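Local structure of SnoK (Streptomyces nogalater, 5EPA) at residues Y38-R43 with D212-H217; M164-G169 with V204-R209; T130-D135 with R219-A224. The protein acts as a carbocyclase in nogalamycin biosynthesis, a non-heme iron enzyme that depends on 2-oxoglutarate. One frame throughout, in Å; residues are numbered along the deposited sequence.

Contact 1: residues Y38-R43 with D212-H217; sequences YVHIPR and DVVFHH. With AKG (2-oxoglutaric acid), chain H.
The imidazole of H40 and the carboxylate of D212 meet with their planes 52° apart. At the edge of the imidazole, close to its plane, lie D212 OD2 and CB and V213 O. H40 NE2 donates to D212 OD2 over 3.0 Å, leaving almost exactly within its own ring plane yet reaching the oxygen from above the carboxylate plane. H40 CG stands anti to the backbone N (chi1 174°), which swings the ring along the strand to this acidic partner. The phenyl ring of F215 has V213 CG1 on one face, offset toward the rim, and V39 O at its edge, while I41 CG1 approaches obliquely to 3.9 Å from F215 CE1. V214 CG1 lies at the edge of the Y38 ring.

D212 serves two parts of segment 38-43. Its other oxygen, OD1, accepts from R43 N at 2.9 Å, so one carboxylate joins H40 in the strand to the backbone of R43 in the loop after it; OD2 takes a further bond from R209 N. With three N-H donors on a buried group, D212 is probably held as the carboxylate anion.

Between these side chains runs a regular antiparallel ladder. V39 with F215 and I41 with V213 are hydrogen-bonded pairs; the shortest link, I41 N to V213 O, is 2.7 Å. H216, paired with Y38, turns its ring edge to 2-oxoglutarate, where NE2 makes only a weak bond to O2; its stronger partner is D135.

Strand 38-41 is an edge strand of the major sheet, with 213-217 next to it and 148-153 beyond. V39 and F215 pack on helix 98-108, while on the other face the Y38 ring stacks on Y166.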
loop_
_atom_site.group_PDB
_atom_site.type_symbol
_atom_site.label_atom_id
_atom_site.label_comp_id
_atom_site.label_asym_id
_atom_site.label_seq_id
_atom_site.Cartn_x
_atom_site.Cartn_y
_atom_site.Cartn_z
ATOM N N TYR A 38 9.891 4.687 -4.577
ATOM C CA TYR A 38 9.480 3.325 -4.473
ATOM C C TYR A 38 10.742 2.468 -4.519
ATOM O O TYR A 38 11.797 2.916 -4.963
ATOM C CB TYR A 38 8.535 2.953 -5.627
ATOM C CG TYR A 38 9.269 2.766 -6.929
ATOM C CD1 TYR A 38 9.624 3.878 -7.731
ATOM C CD2 TYR A 38 9.646 1.516 -7.369
ATOM C CE1 TYR A 38 10.323 3.724 -8.937
ATOM C CE2 TYR A 38 10.331 1.360 -8.589
ATOM C CZ TYR A 38 10.673 2.478 -9.345
ATOM O OH TYR A 38 11.360 2.319 -10.513
ATOM N N VAL A 39 10.625 1.221 -4.091
ATOM C CA VAL A 39 11.693 0.247 -4.269
ATOM C C VAL A 39 11.181 -1.170 -4.164
ATOM O O VAL A 39 10.376 -1.507 -3.295
ATOM C CB VAL A 39 12.865 0.463 -3.286
ATOM C CG1 VAL A 39 12.487 0.136 -1.838
ATOM C CG2 VAL A 39 14.076 -0.352 -3.697
ATOM N N HIS A 40 11.693 -1.994 -5.054
ATOM C CA HIS A 40 11.375 -3.417 -5.112
ATOM C C HIS A 40 12.384 -4.198 -4.289
ATOM O O HIS A 40 13.562 -4.195 -4.593
ATOM C CB HIS A 40 11.414 -3.892 -6.575
ATOM C CG HIS A 40 11.236 -5.382 -6.752
ATOM N ND1 HIS A 40 11.718 -6.059 -7.844
ATOM C CD2 HIS A 40 10.661 -6.310 -5.962
ATOM C CE1 HIS A 40 11.433 -7.338 -7.728
ATOM N NE2 HIS A 40 10.784 -7.517 -6.596
ATOM N N ILE A 41 11.917 -4.847 -3.230
ATOM C CA ILE A 41 12.781 -5.687 -2.409
ATOM C C ILE A 41 12.404 -7.163 -2.601
ATOM O O ILE A 41 11.336 -7.589 -2.216
ATOM C CB ILE A 41 12.656 -5.334 -0.939
ATOM C CG1 ILE A 41 12.897 -3.838 -0.732
ATOM C CG2 ILE A 41 13.635 -6.157 -0.123
ATOM C CD1 ILE A 41 14.282 -3.342 -1.122
ATOM N N PRO A 42 13.287 -7.943 -3.210
ATOM C CA PRO A 42 12.887 -9.326 -3.416
ATOM C C PRO A 42 13.134 -10.265 -2.229
ATOM O O PRO A 42 14.029 -10.036 -1.400
ATOM C CB PRO A 42 13.734 -9.765 -4.612
ATOM C CG PRO A 42 14.885 -8.811 -4.659
ATOM C CD PRO A 42 14.633 -7.659 -3.742
ATOM N N ARG A 43 12.364 -11.351 -2.223
ATOM C CA ARG A 43 12.576 -12.470 -1.320
ATOM C C ARG A 43 12.585 -12.065 0.178
ATOM O O ARG A 43 13.507 -12.354 0.892
ATOM C CB ARG A 43 13.851 -13.205 -1.697
ATOM C CG ARG A 43 13.855 -13.703 -3.140
ATOM C CD ARG A 43 15.169 -14.412 -3.498
ATOM N NE ARG A 43 16.279 -13.464 -3.444
ATOM C CZ ARG A 43 16.637 -12.652 -4.418
ATOM N NH1 ARG A 43 15.971 -12.642 -5.572
ATOM N NH2 ARG A 43 17.656 -11.824 -4.229
ATOM N N ASP A 212 8.046 -11.261 -2.661
ATOM C CA ASP A 212 8.685 -9.964 -2.844
ATOM C C ASP A 212 7.815 -8.881 -2.233
ATOM O O ASP A 212 6.610 -9.060 -2.039
ATOM C CB ASP A 212 8.886 -9.611 -4.327
ATOM C CG ASP A 212 9.873 -10.555 -5.061
ATOM O OD1 ASP A 212 10.532 -11.421 -4.423
ATOM O OD2 ASP A 212 9.995 -10.371 -6.300
ATOM N N VAL A 213 8.431 -7.750 -1.953
ATOM C CA VAL A 213 7.700 -6.580 -1.478
ATOM C C VAL A 213 8.141 -5.359 -2.245
ATOM O O VAL A 213 9.338 -5.141 -2.415
ATOM C CB VAL A 213 7.943 -6.318 0.018
ATOM C CG1 VAL A 213 7.095 -5.164 0.483
ATOM C CG2 VAL A 213 7.592 -7.541 0.839
ATOM N N VAL A 214 7.192 -4.542 -2.680
ATOM C CA VAL A 214 7.530 -3.235 -3.194
ATOM C C VAL A 214 7.013 -2.190 -2.224
ATOM O O VAL A 214 5.840 -2.169 -1.906
ATOM C CB VAL A 214 6.914 -2.966 -4.571
ATOM C CG1 VAL A 214 7.492 -1.686 -5.171
ATOM C CG2 VAL A 214 7.161 -4.128 -5.506
ATOM N N PHE A 215 7.888 -1.284 -1.813
ATOM C CA PHE A 215 7.552 -0.197 -0.889
ATOM C C PHE A 215 7.395 1.080 -1.666
ATOM O O PHE A 215 8.176 1.365 -2.571
ATOM C CB PHE A 215 8.674 0.027 0.132
ATOM C CG PHE A 215 8.893 -1.109 1.058
ATOM C CD1 PHE A 215 9.642 -2.166 0.694
ATOM C CD2 PHE A 215 8.319 -1.095 2.335
ATOM C CE1 PHE A 215 9.804 -3.250 1.558
ATOM C CE2 PHE A 215 8.498 -2.143 3.212
ATOM C CZ PHE A 215 9.247 -3.235 2.818
ATOM N N HIS A 216 6.384 1.859 -1.334
ATOM C CA HIS A 216 6.242 3.189 -1.953
ATOM C C HIS A 216 5.795 4.256 -0.962
ATOM O O HIS A 216 4.899 4.045 -0.134
ATOM C CB HIS A 216 5.314 3.150 -3.235
ATOM C CG HIS A 216 3.874 2.866 -2.955
ATOM N ND1 HIS A 216 3.369 1.596 -2.924
ATOM C CD2 HIS A 216 2.838 3.685 -2.652
ATOM C CE1 HIS A 216 2.087 1.632 -2.611
ATOM N NE2 HIS A 216 1.730 2.891 -2.489
ATOM N N HIS A 217 6.397 5.425 -1.114
ATOM C CA HIS A 217 6.058 6.592 -0.301
ATOM C C HIS A 217 4.620 7.071 -0.504
ATOM O O HIS A 217 4.011 6.835 -1.543
ATOM C CB HIS A 217 7.030 7.704 -0.597
ATOM C CG HIS A 217 6.963 8.847 0.362
ATOM N ND1 HIS A 217 6.123 9.919 0.178
ATOM C CD2 HIS A 217 7.672 9.113 1.482
ATOM C CE1 HIS A 217 6.296 10.791 1.154
ATOM N NE2 HIS A 217 7.231 10.323 1.963
HETATM C C1 AKG H . -1.587 0.701 -2.734
HETATM O O1 AKG H . -1.039 -0.284 -2.178
HETATM O O2 AKG H . -1.526 1.900 -2.351
HETATM C C2 AKG H . -2.408 0.493 -3.924
HETATM O O5 AKG H . -2.884 1.519 -4.386
HETATM C C3 AKG H . -2.621 -0.884 -4.500
HETATM C C4 AKG H . -3.665 -1.006 -5.614
HETATM C C5 AKG H . -3.717 -2.452 -6.143
HETATM O O3 AKG H . -3.330 -3.438 -5.435
HETATM O O4 AKG H . -4.146 -2.674 -7.278
#

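Contact 2: residues M164-G169 with V204-R209; sequences MSYVPG and VAVPVR. With AKG (2-oxoglutaric acid), chain H.
Y166 presents the edge of its ring to V206, whose CG2 sits near the ring plane at 3.7 Å from Y166 CD1. The two side chains cross at about a right angle, and one methyl, CG2, rests against the CD1-CE1 side of the ring. Further along the same face, P168 CG and V204 CG2 are 3.5 Å apart, tighter than usual for two carbons. V204 CG2 points at the proline because it stands anti to its own carbonyl carbon, beside the backbone N. On the reverse face only small groups meet: S165 OG lies 3.4 Å from A205 CB and about as close to A205 CA.

The backbones run antiparallel. Y166 and V204 form a hydrogen-bonded pair, with V204 N to Y166 O at 2.8 Å and a return bond from Y166 N to V204 O. V206 N also donates to M164 O, at 3.0 Å. On the other side of the same two residues a water bridges the strands, accepting from M164 N and donating to V206 O over 2.7 Å.

M164 carries the contact to the active site. Its chain is bent at both chi2 (-79°) and chi3, which turns the thioether away from strand 204-206 and lays SD 3.8 Å from C3 of 2-oxoglutarate. The apolar side chain lines the pocket beside C3 of the cosubstrate, with CE also close to it.

The pair forms one margin of the minor sheet of the double-stranded beta-helix, the cupin-type barrel of PhyH enzymes. Strand 204-206 is one of its two edge strands, and 164-166 has 222-224 on its other side. V204 and V206 pack against Y38 of strand 38-41, and V206 touches H40 as well; Y166 also reaches V214 of strand 213-217.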
loop_
_atom_site.group_PDB
_atom_site.type_symbol
_atom_site.label_atom_id
_atom_site.label_comp_id
_atom_site.label_asym_id
_atom_site.label_seq_id
_atom_site.Cartn_x
_atom_site.Cartn_y
_atom_site.Cartn_z
ATOM N N MET A 164 1.849 -3.481 -10.268
ATOM C CA MET A 164 1.873 -2.050 -9.946
ATOM C C MET A 164 2.784 -1.293 -10.923
ATOM O O MET A 164 3.733 -1.870 -11.422
ATOM C CB MET A 164 2.413 -1.851 -8.538
ATOM C CG MET A 164 1.583 -2.532 -7.456
ATOM S SD MET A 164 0.128 -1.580 -7.076
ATOM C CE MET A 164 0.868 -0.353 -6.023
ATOM N N SER A 165 2.486 -0.014 -11.141
ATOM C CA SER A 165 3.402 0.900 -11.788
ATOM C C SER A 165 3.535 2.169 -10.988
ATOM O O SER A 165 2.601 2.563 -10.297
ATOM C CB SER A 165 2.932 1.262 -13.206
ATOM O OG SER A 165 2.910 0.124 -14.037
ATOM N N TYR A 166 4.687 2.819 -11.112
ATOM C CA TYR A 166 5.052 3.993 -10.291
ATOM C C TYR A 166 5.632 5.092 -11.166
ATOM O O TYR A 166 6.207 4.819 -12.211
ATOM C CB TYR A 166 6.121 3.608 -9.246
ATOM C CG TYR A 166 5.724 2.420 -8.424
ATOM C CD1 TYR A 166 6.033 1.145 -8.850
ATOM C CD2 TYR A 166 5.022 2.571 -7.218
ATOM C CE1 TYR A 166 5.649 0.040 -8.127
ATOM C CE2 TYR A 166 4.662 1.456 -6.462
ATOM C CZ TYR A 166 4.982 0.189 -6.926
ATOM O OH TYR A 166 4.585 -0.939 -6.247
ATOM N N VAL A 167 5.409 6.336 -10.763
ATOM C CA VAL A 167 6.032 7.465 -11.395
ATOM C C VAL A 167 7.267 7.861 -10.549
ATOM O O VAL A 167 7.140 8.497 -9.508
ATOM C CB VAL A 167 5.053 8.636 -11.525
ATOM C CG1 VAL A 167 5.717 9.823 -12.219
ATOM C CG2 VAL A 167 3.841 8.216 -12.324
ATOM N N PRO A 168 8.480 7.519 -11.040
ATOM C CA PRO A 168 9.710 7.853 -10.330
ATOM C C PRO A 168 9.843 9.333 -9.946
ATOM O O PRO A 168 9.637 10.214 -10.768
ATOM C CB PRO A 168 10.807 7.496 -11.339
ATOM C CG PRO A 168 10.183 6.487 -12.212
ATOM C CD PRO A 168 8.770 6.930 -12.361
ATOM N N GLY A 169 10.189 9.582 -8.691
ATOM C CA GLY A 169 10.419 10.944 -8.188
ATOM C C GLY A 169 9.156 11.721 -7.875
ATOM O O GLY A 169 9.231 12.850 -7.430
ATOM N N VAL A 204 6.830 3.378 -14.525
ATOM C CA VAL A 204 7.596 2.126 -14.427
ATOM C C VAL A 204 6.750 0.994 -13.912
ATOM O O VAL A 204 6.264 1.057 -12.778
ATOM C CB VAL A 204 8.788 2.225 -13.458
ATOM C CG1 VAL A 204 9.666 0.983 -13.597
ATOM C CG2 VAL A 204 9.630 3.434 -13.795
ATOM N N ALA A 205 6.598 -0.058 -14.705
ATOM C CA ALA A 205 5.875 -1.238 -14.274
ATOM C C ALA A 205 6.835 -2.179 -13.599
ATOM O O ALA A 205 7.914 -2.450 -14.127
ATOM C CB ALA A 205 5.219 -1.918 -15.457
ATOM N N VAL A 206 6.432 -2.704 -12.444
ATOM C CA VAL A 206 7.305 -3.507 -11.604
ATOM C C VAL A 206 6.671 -4.873 -11.313
ATOM O O VAL A 206 6.044 -5.086 -10.265
ATOM C CB VAL A 206 7.615 -2.795 -10.279
ATOM C CG1 VAL A 206 8.613 -3.587 -9.467
ATOM C CG2 VAL A 206 8.173 -1.409 -10.515
ATOM N N PRO A 207 6.831 -5.827 -12.219
ATOM C CA PRO A 207 6.354 -7.158 -11.917
ATOM C C PRO A 207 7.196 -7.791 -10.828
ATOM O O PRO A 207 8.378 -7.468 -10.688
ATOM C CB PRO A 207 6.536 -7.908 -13.236
ATOM C CG PRO A 207 7.622 -7.165 -13.949
ATOM C CD PRO A 207 7.356 -5.725 -13.589
ATOM N N VAL A 208 6.571 -8.669 -10.041
ATOM C CA VAL A 208 7.245 -9.291 -8.904
ATOM C C VAL A 208 6.850 -10.741 -8.706
ATOM O O VAL A 208 5.830 -11.190 -9.195
ATOM C CB VAL A 208 6.944 -8.561 -7.599
ATOM C CG1 VAL A 208 7.500 -7.141 -7.648
ATOM C CG2 VAL A 208 5.455 -8.561 -7.288
ATOM N N ARG A 209 7.679 -11.446 -7.961
ATOM C CA ARG A 209 7.413 -12.813 -7.563
ATOM C C ARG A 209 6.754 -12.856 -6.179
ATOM O O ARG A 209 6.959 -11.988 -5.364
ATOM C CB ARG A 209 8.729 -13.601 -7.525
ATOM C CG ARG A 209 9.471 -13.758 -8.880
ATOM C CD ARG A 209 8.955 -15.032 -9.435
ATOM N NE ARG A 209 9.869 -15.668 -10.367
ATOM C CZ ARG A 209 9.659 -16.896 -10.837
ATOM N NH1 ARG A 209 8.567 -17.571 -10.462
ATOM N NH2 ARG A 209 10.529 -17.443 -11.693
HETATM C C1 AKG H . -1.587 0.701 -2.734
HETATM O O1 AKG H . -1.039 -0.284 -2.178
HETATM O O2 AKG H . -1.526 1.900 -2.351
HETATM C C2 AKG H . -2.408 0.493 -3.924
HETATM O O5 AKG H . -2.884 1.519 -4.386
HETATM C C3 AKG H . -2.621 -0.884 -4.500
HETATM C C4 AKG H . -3.665 -1.006 -5.614
HETATM C C5 AKG H . -3.717 -2.452 -6.143
HETATM O O3 AKG H . -3.330 -3.438 -5.435
HETATM O O4 AKG H . -4.146 -2.674 -7.278
HETATM O O HOH W 1 3.733 -5.075 -8.796
#

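Contact 3: residues T130-D135 with R219-A224; sequences TLVHDD and RTVHMA. With FE (Fe (III) ion), chain G; AKG (2-oxoglutaric acid), chain H.
H133 and H222 adopt the same first torsion, CG between the backbone N and the carbonyl carbon (chi1 63° and 61°), and so send both imidazoles off one face of the sheet to a shared iron. The rings stand obliquely, their planes 63° apart, and each NE2 lies 2.1 Å from the metal. Their rotation is fixed from behind: H133 ND1 donates to L131 O, and H222 ND1 to T220 O at 2.9 Å, nearly within the ring plane. D135 OD1 binds the iron at 1.9 Å, and its OD2 is held by H216. This is the facial triad of two histidines and one carboxylate, the HxD motif, H133 and D135, in segment 130-135 and the distal histidine, H222, on the neighbouring strand. O2 and O5 of 2-oxoglutarate chelate the metal, and a water takes the sixth site.

The strands are antiparallel, paired at T130-A224 and H133-H222 with a beta bulge between. T130 OG1 donates to O4 at the far carboxylate of 2-oxoglutarate over 2.8 Å, while K122 also bonds to OG1 and A224 CB packs nearby. A valine in place of T130 would probably leave O4 without this donor and K122 without its hydroxyl partner, though R233 is a further hydrogen-bonding partner of 2-oxoglutarate. On the reverse side V132 CG2 presses on V221 CG1 at a tight 3.3 Å, near M223 CE.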
loop_
_atom_site.group_PDB
_atom_site.type_symbol
_atom_site.label_atom_id
_atom_site.label_comp_id
_atom_site.label_asym_id
_atom_site.label_seq_id
_atom_site.Cartn_x
_atom_site.Cartn_y
_atom_site.Cartn_z
ATOM N N THR A 130 -6.295 -0.349 -11.663
ATOM C CA THR A 130 -6.436 0.494 -10.479
ATOM C C THR A 130 -6.025 1.924 -10.869
ATOM O O THR A 130 -4.884 2.185 -11.238
ATOM C CB THR A 130 -5.559 0.027 -9.332
ATOM O OG1 THR A 130 -5.838 -1.342 -9.029
ATOM C CG2 THR A 130 -5.829 0.865 -8.109
ATOM N N LEU A 131 -6.969 2.832 -10.778
ATOM C CA LEU A 131 -6.784 4.189 -11.205
ATOM C C LEU A 131 -5.629 4.851 -10.453
ATOM O O LEU A 131 -5.472 4.728 -9.241
ATOM C CB LEU A 131 -8.092 4.972 -11.023
ATOM C CG LEU A 131 -8.130 6.446 -11.531
ATOM C CD1 LEU A 131 -8.038 6.563 -13.041
ATOM C CD2 LEU A 131 -9.405 7.114 -11.029
ATOM N N VAL A 132 -4.844 5.601 -11.213
ATOM C CA VAL A 132 -3.689 6.326 -10.686
ATOM C C VAL A 132 -4.056 7.243 -9.498
ATOM O O VAL A 132 -5.077 7.911 -9.512
ATOM C CB VAL A 132 -2.996 7.153 -11.813
ATOM C CG1 VAL A 132 -3.931 8.241 -12.349
ATOM C CG2 VAL A 132 -1.701 7.789 -11.333
ATOM N N HIS A 133 -3.168 7.286 -8.505
ATOM C CA HIS A 133 -3.359 8.128 -7.320
ATOM C C HIS A 133 -2.099 8.190 -6.502
ATOM O O HIS A 133 -1.148 7.474 -6.785
ATOM C CB HIS A 133 -4.501 7.547 -6.436
ATOM C CG HIS A 133 -4.203 6.175 -5.884
ATOM N ND1 HIS A 133 -4.284 5.032 -6.647
ATOM C CD2 HIS A 133 -3.799 5.771 -4.648
ATOM C CE1 HIS A 133 -3.940 3.985 -5.905
ATOM N NE2 HIS A 133 -3.594 4.400 -4.685
ATOM N N ASP A 134 -2.096 9.025 -5.472
ATOM C CA ASP A 134 -1.151 8.868 -4.379
ATOM C C ASP A 134 -1.956 8.515 -3.128
ATOM O O ASP A 134 -3.174 8.628 -3.119
ATOM C CB ASP A 134 -0.276 10.076 -4.150
ATOM C CG ASP A 134 -1.052 11.335 -3.679
ATOM O OD1 ASP A 134 -1.977 11.232 -2.845
ATOM O OD2 ASP A 134 -0.682 12.447 -4.150
ATOM N N ASP A 135 -1.293 7.969 -2.127
ATOM C CA ASP A 135 -2.025 7.397 -0.985
ATOM C C ASP A 135 -2.371 8.482 0.015
ATOM O O ASP A 135 -3.405 8.423 0.654
ATOM C CB ASP A 135 -1.210 6.301 -0.345
ATOM C CG ASP A 135 -1.125 5.034 -1.198
ATOM O OD1 ASP A 135 -2.050 4.653 -2.002
ATOM O OD2 ASP A 135 -0.062 4.403 -1.029
ATOM N N ARG A 219 3.373 9.843 -1.084
ATOM C CA ARG A 219 3.258 10.822 -2.179
ATOM C C ARG A 219 3.647 10.309 -3.526
ATOM O O ARG A 219 3.530 11.040 -4.516
ATOM C CB ARG A 219 4.091 12.052 -1.879
ATOM C CG ARG A 219 3.429 12.915 -0.853
ATOM C CD ARG A 219 4.264 14.126 -0.568
ATOM N NE ARG A 219 3.766 14.759 0.631
ATOM C CZ ARG A 219 4.236 15.892 1.117
ATOM N NH1 ARG A 219 5.203 16.519 0.500
ATOM N NH2 ARG A 219 3.733 16.379 2.227
ATOM N N THR A 220 4.148 9.081 -3.585
ATOM C CA THR A 220 4.520 8.488 -4.854
ATOM C C THR A 220 3.244 8.185 -5.644
ATOM O O THR A 220 2.344 7.492 -5.156
ATOM C CB THR A 220 5.339 7.222 -4.671
ATOM O OG1 THR A 220 6.535 7.553 -3.970
ATOM C CG2 THR A 220 5.698 6.600 -6.038
ATOM N N VAL A 221 3.173 8.729 -6.850
ATOM C CA VAL A 221 2.072 8.458 -7.740
ATOM C C VAL A 221 2.211 7.017 -8.237
ATOM O O VAL A 221 3.272 6.624 -8.744
ATOM C CB VAL A 221 2.026 9.465 -8.897
ATOM C CG1 VAL A 221 0.953 9.122 -9.903
ATOM C CG2 VAL A 221 1.741 10.843 -8.352
ATOM N N HIS A 222 1.124 6.267 -8.152
ATOM C CA HIS A 222 1.133 4.906 -8.602
ATOM C C HIS A 222 -0.218 4.441 -9.124
ATOM O O HIS A 222 -1.244 5.098 -8.978
ATOM C CB HIS A 222 1.601 4.003 -7.456
ATOM C CG HIS A 222 0.716 4.037 -6.242
ATOM N ND1 HIS A 222 0.754 5.074 -5.340
ATOM C CD2 HIS A 222 -0.216 3.166 -5.770
ATOM C CE1 HIS A 222 -0.123 4.844 -4.365
ATOM N NE2 HIS A 222 -0.757 3.698 -4.608
ATOM N N MET A 223 -0.215 3.255 -9.699
ATOM C CA MET A 223 -1.398 2.696 -10.320
ATOM C C MET A 223 -1.215 1.179 -10.453
ATOM O O MET A 223 -0.168 0.669 -10.099
ATOM C CB MET A 223 -1.613 3.389 -11.679
ATOM C CG MET A 223 -0.628 2.951 -12.756
ATOM S SD MET A 223 -0.314 4.250 -13.963
ATOM C CE MET A 223 0.865 5.242 -13.029
ATOM N N ALA A 224 -2.204 0.471 -10.991
ATOM C CA ALA A 224 -2.017 -0.946 -11.327
ATOM C C ALA A 224 -2.750 -1.370 -12.579
ATOM O O ALA A 224 -3.779 -0.835 -12.900
ATOM C CB ALA A 224 -2.452 -1.830 -10.168
HETATM FE FE FE G . -2.421 3.295 -3.321
HETATM C C1 AKG H . -1.587 0.701 -2.734
HETATM O O1 AKG H . -1.039 -0.284 -2.178
HETATM O O2 AKG H . -1.526 1.900 -2.351
HETATM C C2 AKG H . -2.408 0.493 -3.924
HETATM O O5 AKG H . -2.884 1.519 -4.386
HETATM C C3 AKG H . -2.621 -0.884 -4.500
HETATM C C4 AKG H . -3.665 -1.006 -5.614
HETATM C C5 AKG H . -3.717 -2.452 -6.143
HETATM O O3 AKG H . -3.330 -3.438 -5.435
HETATM O O4 AKG H . -4.146 -2.674 -7.278
HETATM O O HOH W 2 1.548 6.969 -2.600
HETATM O O HOH W 3 -4.144 2.906 -2.073
#

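All three contacts contribute residues to one cosubstrate site. Contacts 2 and 3 belong to the same sheet: strands 164-166 and 222-224 are neighbours, joined by S165 N to M223 O at 2.9 Å and V167 N to V221 O at 3.0 Å. Contact 1, on the other sheet, meets contact 2 across the barrel interior, where V214 CG1 lies 3.2 Å from Y166 OH. It meets contact 3 beside the iron, where H216 NE2 and D135 OD2 are 2.8 Å apart. Contact 3 binds iron and both ends of 2-oxoglutarate; contact 2 flanks the cosubstrate's middle, and contact 1 is weakly bonded to its chelating carboxylate.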